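Local atomic coordinates of Hpy188I (Helicobacter pylori, PDB entry 3OQG), a protein that is a GIY-YIG restriction endonuclease that recognises and cleaves a specific DNA sequence, probably in a metal-dependent reaction. Residues A[38-43]-A[132-137]; A[75-80]-A[127-132]. All blocks are in the same frame, centred on the assembly; numbering follows the deposited sequence. Where two conformers were deposited one is given.

Overall arrangement
Both contacts are strand pairings in the main antiparallel sheet of the GIY-YIG fold, and they share strand 129-134. Contact 1 (38-43 with 132-137) joins the end of that strand to the start of strand 42-50, whereas contact 2 (75-80 with 127-132) joins its beginning to the end of strand 71-77 on its other edge. Along the chain, the segments come in the order 38-43, 75-80, 127-132, 132-137. The centres lie about 15 Å apart, yet the contacts meet at Y132, which belongs to both, and where L43 CD1 packs on V131 O. Flanked on both sides, strand 129-134 thus connects the sheet corner at the second subunit with the part packed on helix 113-125.

Contact 1: A[38-43]-A[132-137]; sequences KEYFNL and YAFFPE
N42 and A133 pair strand 42-50 with strand 129-134 in the antiparallel sheet of the GIY-YIG fold. N42 N donates to A133 O at 3.0 Å, in the carbonyl plane and nearly straight (165°). The return bond, from A133 N to N42 O at 2.9 Å, approaches from above the carbonyl plane. A water lies within hydrogen-bonding distance of both N42 OD1 and A133 O, and F41 CA comes to 3.3 Å from A133 O. L43 and Y132 follow as a non-hydrogen-bonded pair with side chains on one face. With CG anti to its backbone N (chi1 -175°), L43 places CD1 over the middle of the Y132 ring in a CH-pi contact, 4.2 Å from the centroid.

Ahead of the strand, the F41 ring lies against the backbone of 132-134. F134 CB sits directly above its centre, 3.5 Å from the centroid, while the carbonyl carbon of Y132 meets its edge. F134, with CG anti to its own backbone N (chi1 164°), brings CD1 to 3.5 Å from Y40 O.

Farther out, Y32 stacks on Y132 and F35 meets F41 edge-to-face. This corner of the sheet lies at the dimer interface, where F144 of the second subunit touches the F134 ring and meets the Y40 ring edge-to-face.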
loop_
_atom_site.group_PDB
_atom_site.type_symbol
_atom_site.label_atom_id
_atom_site.label_comp_id
_atom_site.label_asym_id
_atom_site.label_seq_id
_atom_site.Cartn_x
_atom_site.Cartn_y
_atom_site.Cartn_z
ATOM N N LYS A 38 -15.883 -0.036 -20.284
ATOM C CA LYS A 38 -15.199 -1.003 -21.127
ATOM C C LYS A 38 -14.531 -0.429 -22.386
ATOM O O LYS A 38 -13.520 -0.953 -22.822
ATOM C CB LYS A 38 -16.119 -2.190 -21.462
ATOM C CG LYS A 38 -17.261 -1.925 -22.420
ATOM C CD LYS A 38 -18.037 -3.230 -22.641
ATOM C CE LYS A 38 -18.941 -3.167 -23.856
ATOM N NZ LYS A 38 -19.915 -4.298 -23.898
ATOM N N GLU A 39 -15.094 0.639 -22.953
ATOM C CA GLU A 39 -14.472 1.301 -24.116
ATOM C C GLU A 39 -13.094 1.903 -23.813
ATOM O O GLU A 39 -12.267 2.016 -24.721
ATOM C CB GLU A 39 -15.391 2.370 -24.735
ATOM C CG GLU A 39 -16.285 3.112 -23.749
ATOM C CD GLU A 39 -17.034 4.276 -24.386
ATOM O OE1 GLU A 39 -17.758 4.977 -23.650
ATOM O OE2 GLU A 39 -16.893 4.489 -25.610
ATOM N N TYR A 40 -12.852 2.269 -22.553
ATOM C CA TYR A 40 -11.548 2.793 -22.112
ATOM C C TYR A 40 -10.521 1.700 -21.788
ATOM O O TYR A 40 -9.357 1.998 -21.631
ATOM C CB TYR A 40 -11.699 3.639 -20.849
ATOM C CG TYR A 40 -12.479 4.908 -21.024
ATOM C CD1 TYR A 40 -11.831 6.111 -21.307
ATOM C CD2 TYR A 40 -13.862 4.917 -20.886
ATOM C CE1 TYR A 40 -12.550 7.296 -21.451
ATOM C CE2 TYR A 40 -14.590 6.096 -21.037
ATOM C CZ TYR A 40 -13.927 7.276 -21.318
ATOM O OH TYR A 40 -14.643 8.442 -21.469
ATOM N N PHE A 41 -10.982 0.459 -21.660
ATOM C CA PHE A 41 -10.137 -0.666 -21.286
ATOM C C PHE A 41 -9.835 -1.542 -22.484
ATOM O O PHE A 41 -10.677 -1.710 -23.391
ATOM C CB PHE A 41 -10.825 -1.505 -20.207
ATOM C CG PHE A 41 -10.752 -0.901 -18.840
ATOM C CD1 PHE A 41 -9.938 -1.458 -17.860
ATOM C CD2 PHE A 41 -11.474 0.251 -18.540
ATOM C CE1 PHE A 41 -9.846 -0.890 -16.600
ATOM C CE2 PHE A 41 -11.409 0.822 -17.307
ATOM C CZ PHE A 41 -10.594 0.261 -16.315
ATOM N N ASN A 42 -8.634 -2.110 -22.481
ATOM C CA ASN A 42 -8.204 -3.017 -23.524
ATOM C C ASN A 42 -7.579 -4.258 -22.864
ATOM O O ASN A 42 -6.903 -4.158 -21.837
ATOM C CB ASN A 42 -7.181 -2.342 -24.423
ATOM C CG ASN A 42 -7.693 -1.047 -25.029
ATOM O OD1 ASN A 42 -7.198 0.039 -24.704
ATOM N ND2 ASN A 42 -8.680 -1.153 -25.904
ATOM N N LEU A 43 -7.820 -5.421 -23.444
ATOM C CA LEU A 43 -7.199 -6.660 -22.961
ATOM C C LEU A 43 -5.679 -6.516 -22.895
ATOM O O LEU A 43 -5.027 -6.135 -23.882
ATOM C CB LEU A 43 -7.557 -7.824 -23.903
ATOM C CG LEU A 43 -7.084 -9.210 -23.497
ATOM C CD1 LEU A 43 -7.701 -9.633 -22.168
ATOM C CD2 LEU A 43 -7.477 -10.163 -24.602
ATOM N N TYR A 132 -8.080 -6.941 -18.230
ATOM C CA TYR A 132 -8.302 -5.727 -19.028
ATOM C C TYR A 132 -7.732 -4.537 -18.289
ATOM O O TYR A 132 -7.778 -4.483 -17.048
ATOM C CB TYR A 132 -9.798 -5.530 -19.307
ATOM C CG TYR A 132 -10.461 -6.611 -20.121
ATOM C CD1 TYR A 132 -10.628 -6.479 -21.506
ATOM C CD2 TYR A 132 -10.971 -7.751 -19.524
ATOM C CE1 TYR A 132 -11.261 -7.471 -22.264
ATOM C CE2 TYR A 132 -11.561 -8.756 -20.287
ATOM C CZ TYR A 132 -11.724 -8.598 -21.655
ATOM O OH TYR A 132 -12.363 -9.576 -22.390
ATOM N N ALA A 133 -7.178 -3.585 -19.034
ATOM C CA ALA A 133 -6.457 -2.475 -18.403
ATOM C C ALA A 133 -6.752 -1.140 -19.035
ATOM O O ALA A 133 -7.029 -1.048 -20.239
ATOM C CB ALA A 133 -4.969 -2.716 -18.461
ATOM N N PHE A 134 -6.592 -0.110 -18.211
ATOM C CA PHE A 134 -6.690 1.291 -18.610
ATOM C C PHE A 134 -5.487 1.992 -18.027
ATOM O O PHE A 134 -5.239 1.857 -16.818
ATOM C CB PHE A 134 -7.959 1.882 -18.021
ATOM C CG PHE A 134 -7.989 3.388 -18.036
ATOM C CD1 PHE A 134 -7.946 4.080 -19.230
ATOM C CD2 PHE A 134 -8.060 4.109 -16.843
ATOM C CE1 PHE A 134 -7.967 5.475 -19.251
ATOM C CE2 PHE A 134 -8.088 5.500 -16.864
ATOM C CZ PHE A 134 -8.040 6.178 -18.070
ATOM N N PHE A 135 -4.727 2.707 -18.869
ATOM C CA PHE A 135 -3.531 3.421 -18.432
ATOM C C PHE A 135 -3.844 4.928 -18.472
ATOM O O PHE A 135 -3.883 5.514 -19.558
ATOM C CB PHE A 135 -2.330 3.098 -19.328
ATOM C CG PHE A 135 -1.880 1.671 -19.261
ATOM C CD1 PHE A 135 -0.874 1.291 -18.383
ATOM C CD2 PHE A 135 -2.458 0.705 -20.069
ATOM C CE1 PHE A 135 -0.463 -0.022 -18.306
ATOM C CE2 PHE A 135 -2.047 -0.619 -19.993
ATOM C CZ PHE A 135 -1.049 -0.976 -19.104
ATOM N N PRO A 136 -4.147 5.539 -17.308
ATOM C CA PRO A 136 -4.429 6.978 -17.307
ATOM C C PRO A 136 -3.263 7.825 -17.760
ATOM O O PRO A 136 -2.107 7.426 -17.637
ATOM C CB PRO A 136 -4.751 7.284 -15.844
ATOM C CG PRO A 136 -4.300 6.140 -15.070
ATOM C CD PRO A 136 -4.305 4.955 -15.962
ATOM N N GLU A 137 -3.567 8.995 -18.309
ATOM C CA GLU A 137 -2.524 9.954 -18.636
ATOM C C GLU A 137 -1.869 10.409 -17.345
ATOM O O GLU A 137 -2.543 10.582 -16.323
ATOM C CB GLU A 137 -3.093 11.165 -19.377
ATOM C CG GLU A 137 -3.688 10.844 -20.738
ATOM C CD GLU A 137 -4.157 12.086 -21.462
ATOM O OE1 GLU A 137 -3.643 13.181 -21.145
ATOM O OE2 GLU A 137 -5.036 11.966 -22.340
HETATM O O HOH W 1 -5.189 -0.239 -22.427
#

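Contact 2: A[75-80]-A[127-132]; sequences FVIQGK and KIVQVY
K127 leads into strand 129-134 with its side chain bent at chi2 (-65°) and extended beyond. The K127 and I77 side chains cross at about a right angle, K127 CB 3.8 Å from I77 CG2, and farther along, K127 CE lies 3.2 Å from Q78 NE2, where the lysine's methylenes pass the amide. V23 packs on both K127 and Q78. I128 contributes its backbone: its O accepts a bond from a water that also binds Q78 N.

V129 splits its methyls between two neighbours, CG1 against F75 CB at 3.8 Å and CG2 against I77 CG1. L122 of helix 113-125 packs on V129 and I77, closing this side of the sheet. At Q130 the strands form their antiparallel hydrogen-bonded pair. V76 N reaches Q130 O at 2.8 Å and Q130 N reaches V76 O at 2.9 Å, each donor in the plane of the carbonyl it meets. On the face opposite F75 and V131, the Q130 side chain bends at chi2 (70°), and OE1 accepts from that same water and from a second one held by G79 N.

V131 lies side by side with F75, its CG2 3.7 Å from F75 CE1, while CG1 meets the edge of that ring. At Y132, CD2 meets V76 CG2 at 3.8 Å.

The type I' turn I77-K80, which links the two strands expected to carry the GIY and YIG elements, is thus tied to strand 129-134 through water. Because Q130 NE2 donates to E46 OE2, the carboxylate would tend to polarise the amide and strengthen OE1 as an acceptor.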
loop_
_atom_site.group_PDB
_atom_site.type_symbol
_atom_site.label_atom_id
_atom_site.label_comp_id
_atom_site.label_asym_id
_atom_site.label_seq_id
_atom_site.Cartn_x
_atom_site.Cartn_y
_atom_site.Cartn_z
ATOM N N PHE A 75 -10.006 -7.979 -13.477
ATOM C CA PHE A 75 -9.851 -9.427 -13.587
ATOM C C PHE A 75 -11.207 -10.013 -13.932
ATOM O O PHE A 75 -12.190 -9.831 -13.191
ATOM C CB PHE A 75 -9.387 -10.024 -12.254
ATOM C CG PHE A 75 -7.920 -9.812 -11.932
ATOM C CD1 PHE A 75 -7.058 -9.104 -12.771
ATOM C CD2 PHE A 75 -7.407 -10.310 -10.741
ATOM C CE1 PHE A 75 -5.698 -8.951 -12.469
ATOM C CE2 PHE A 75 -6.052 -10.147 -10.426
ATOM C CZ PHE A 75 -5.208 -9.458 -11.282
ATOM N N VAL A 76 -11.256 -10.734 -15.044
ATOM C CA VAL A 76 -12.508 -11.308 -15.537
ATOM C C VAL A 76 -12.326 -12.811 -15.658
ATOM O O VAL A 76 -11.336 -13.291 -16.241
ATOM C CB VAL A 76 -12.899 -10.680 -16.890
ATOM C CG1 VAL A 76 -14.203 -11.302 -17.459
ATOM C CG2 VAL A 76 -13.035 -9.184 -16.727
ATOM N N ILE A 77 -13.285 -13.558 -15.132
ATOM C CA ILE A 77 -13.232 -15.021 -15.139
ATOM C C ILE A 77 -14.540 -15.536 -15.719
ATOM O O ILE A 77 -15.613 -15.278 -15.164
ATOM C CB ILE A 77 -13.033 -15.608 -13.729
ATOM C CG1 ILE A 77 -11.803 -15.006 -13.055
ATOM C CG2 ILE A 77 -12.992 -17.162 -13.809
ATOM C CD1 ILE A 77 -11.603 -15.445 -11.591
ATOM N N GLN A 78 -14.450 -16.259 -16.831
ATOM C CA GLN A 78 -15.638 -16.713 -17.565
ATOM C C GLN A 78 -16.676 -15.599 -17.692
ATOM O O GLN A 78 -17.857 -15.776 -17.367
ATOM C CB GLN A 78 -16.234 -17.959 -16.908
ATOM C CG GLN A 78 -15.378 -19.191 -17.098
ATOM C CD GLN A 78 -16.063 -20.458 -16.641
ATOM O OE1 GLN A 78 -17.285 -20.510 -16.512
ATOM N NE2 GLN A 78 -15.276 -21.501 -16.420
ATOM N N GLY A 79 -16.210 -14.447 -18.166
ATOM C CA GLY A 79 -17.063 -13.279 -18.394
ATOM C C GLY A 79 -17.473 -12.442 -17.196
ATOM O O GLY A 79 -18.055 -11.371 -17.386
ATOM N N LYS A 80 -17.192 -12.915 -15.977
ATOM C CA LYS A 80 -17.617 -12.241 -14.743
ATOM C C LYS A 80 -16.490 -11.367 -14.177
ATOM O O LYS A 80 -15.341 -11.780 -14.168
ATOM C CB LYS A 80 -18.037 -13.276 -13.680
ATOM C CG LYS A 80 -19.315 -14.045 -13.999
ATOM C CD LYS A 80 -20.508 -13.134 -14.084
ATOM C CE LYS A 80 -21.823 -13.893 -14.069
ATOM N NZ LYS A 80 -22.997 -12.969 -14.253
ATOM N N LYS A 127 -9.335 -21.286 -13.233
ATOM C CA LYS A 127 -9.598 -20.846 -14.589
ATOM C C LYS A 127 -8.616 -19.759 -15.005
ATOM O O LYS A 127 -8.078 -19.022 -14.172
ATOM C CB LYS A 127 -11.019 -20.285 -14.717
ATOM C CG LYS A 127 -12.140 -21.237 -14.331
ATOM C CD LYS A 127 -12.225 -22.436 -15.244
ATOM C CE LYS A 127 -13.299 -23.426 -14.799
ATOM N NZ LYS A 127 -13.443 -24.534 -15.802
ATOM N N ILE A 128 -8.386 -19.664 -16.310
ATOM C CA ILE A 128 -7.558 -18.588 -16.848
ATOM C C ILE A 128 -8.332 -17.275 -16.638
ATOM O O ILE A 128 -9.572 -17.227 -16.787
ATOM C CB ILE A 128 -7.191 -18.849 -18.315
ATOM C CG1 ILE A 128 -6.203 -20.034 -18.397
ATOM C CG2 ILE A 128 -6.578 -17.640 -18.907
ATOM C CD1 ILE A 128 -6.041 -20.607 -19.788
ATOM N N VAL A 129 -7.612 -16.243 -16.208
ATOM C CA VAL A 129 -8.195 -14.950 -15.912
ATOM C C VAL A 129 -7.810 -13.963 -16.991
ATOM O O VAL A 129 -6.628 -13.800 -17.288
ATOM C CB VAL A 129 -7.663 -14.410 -14.559
ATOM C CG1 VAL A 129 -8.282 -13.097 -14.220
ATOM C CG2 VAL A 129 -7.862 -15.433 -13.462
ATOM N N GLN A 130 -8.790 -13.295 -17.586
ATOM C CA GLN A 130 -8.504 -12.217 -18.501
ATOM C C GLN A 130 -8.289 -10.932 -17.705
ATOM O O GLN A 130 -9.094 -10.603 -16.793
ATOM C CB GLN A 130 -9.610 -12.055 -19.544
ATOM C CG GLN A 130 -9.676 -13.188 -20.566
ATOM C CD GLN A 130 -10.166 -14.509 -19.992
ATOM O OE1 GLN A 130 -11.211 -14.554 -19.354
ATOM N NE2 GLN A 130 -9.400 -15.580 -20.186
ATOM N N VAL A 131 -7.253 -10.182 -18.084
ATOM C CA VAL A 131 -6.931 -8.918 -17.453
ATOM C C VAL A 131 -7.100 -7.792 -18.473
ATOM O O VAL A 131 -6.379 -7.738 -19.449
ATOM C CB VAL A 131 -5.512 -8.856 -16.890
ATOM C CG1 VAL A 131 -5.301 -7.541 -16.106
ATOM C CG2 VAL A 131 -5.238 -10.078 -15.992
ATOM N N TYR A 132 -8.080 -6.941 -18.230
ATOM C CA TYR A 132 -8.302 -5.727 -19.028
ATOM C C TYR A 132 -7.732 -4.537 -18.289
ATOM O O TYR A 132 -7.778 -4.483 -17.048
ATOM C CB TYR A 132 -9.798 -5.530 -19.307
ATOM C CG TYR A 132 -10.461 -6.611 -20.121
ATOM C CD1 TYR A 132 -10.628 -6.479 -21.506
ATOM C CD2 TYR A 132 -10.971 -7.751 -19.524
ATOM C CE1 TYR A 132 -11.261 -7.471 -22.264
ATOM C CE2 TYR A 132 -11.561 -8.756 -20.287
ATOM C CZ TYR A 132 -11.724 -8.598 -21.655
ATOM O OH TYR A 132 -12.363 -9.576 -22.390
HETATM O O HOH W 2 -11.890 -16.848 -17.910
HETATM O O HOH W 3 -13.854 -13.894 -19.588
#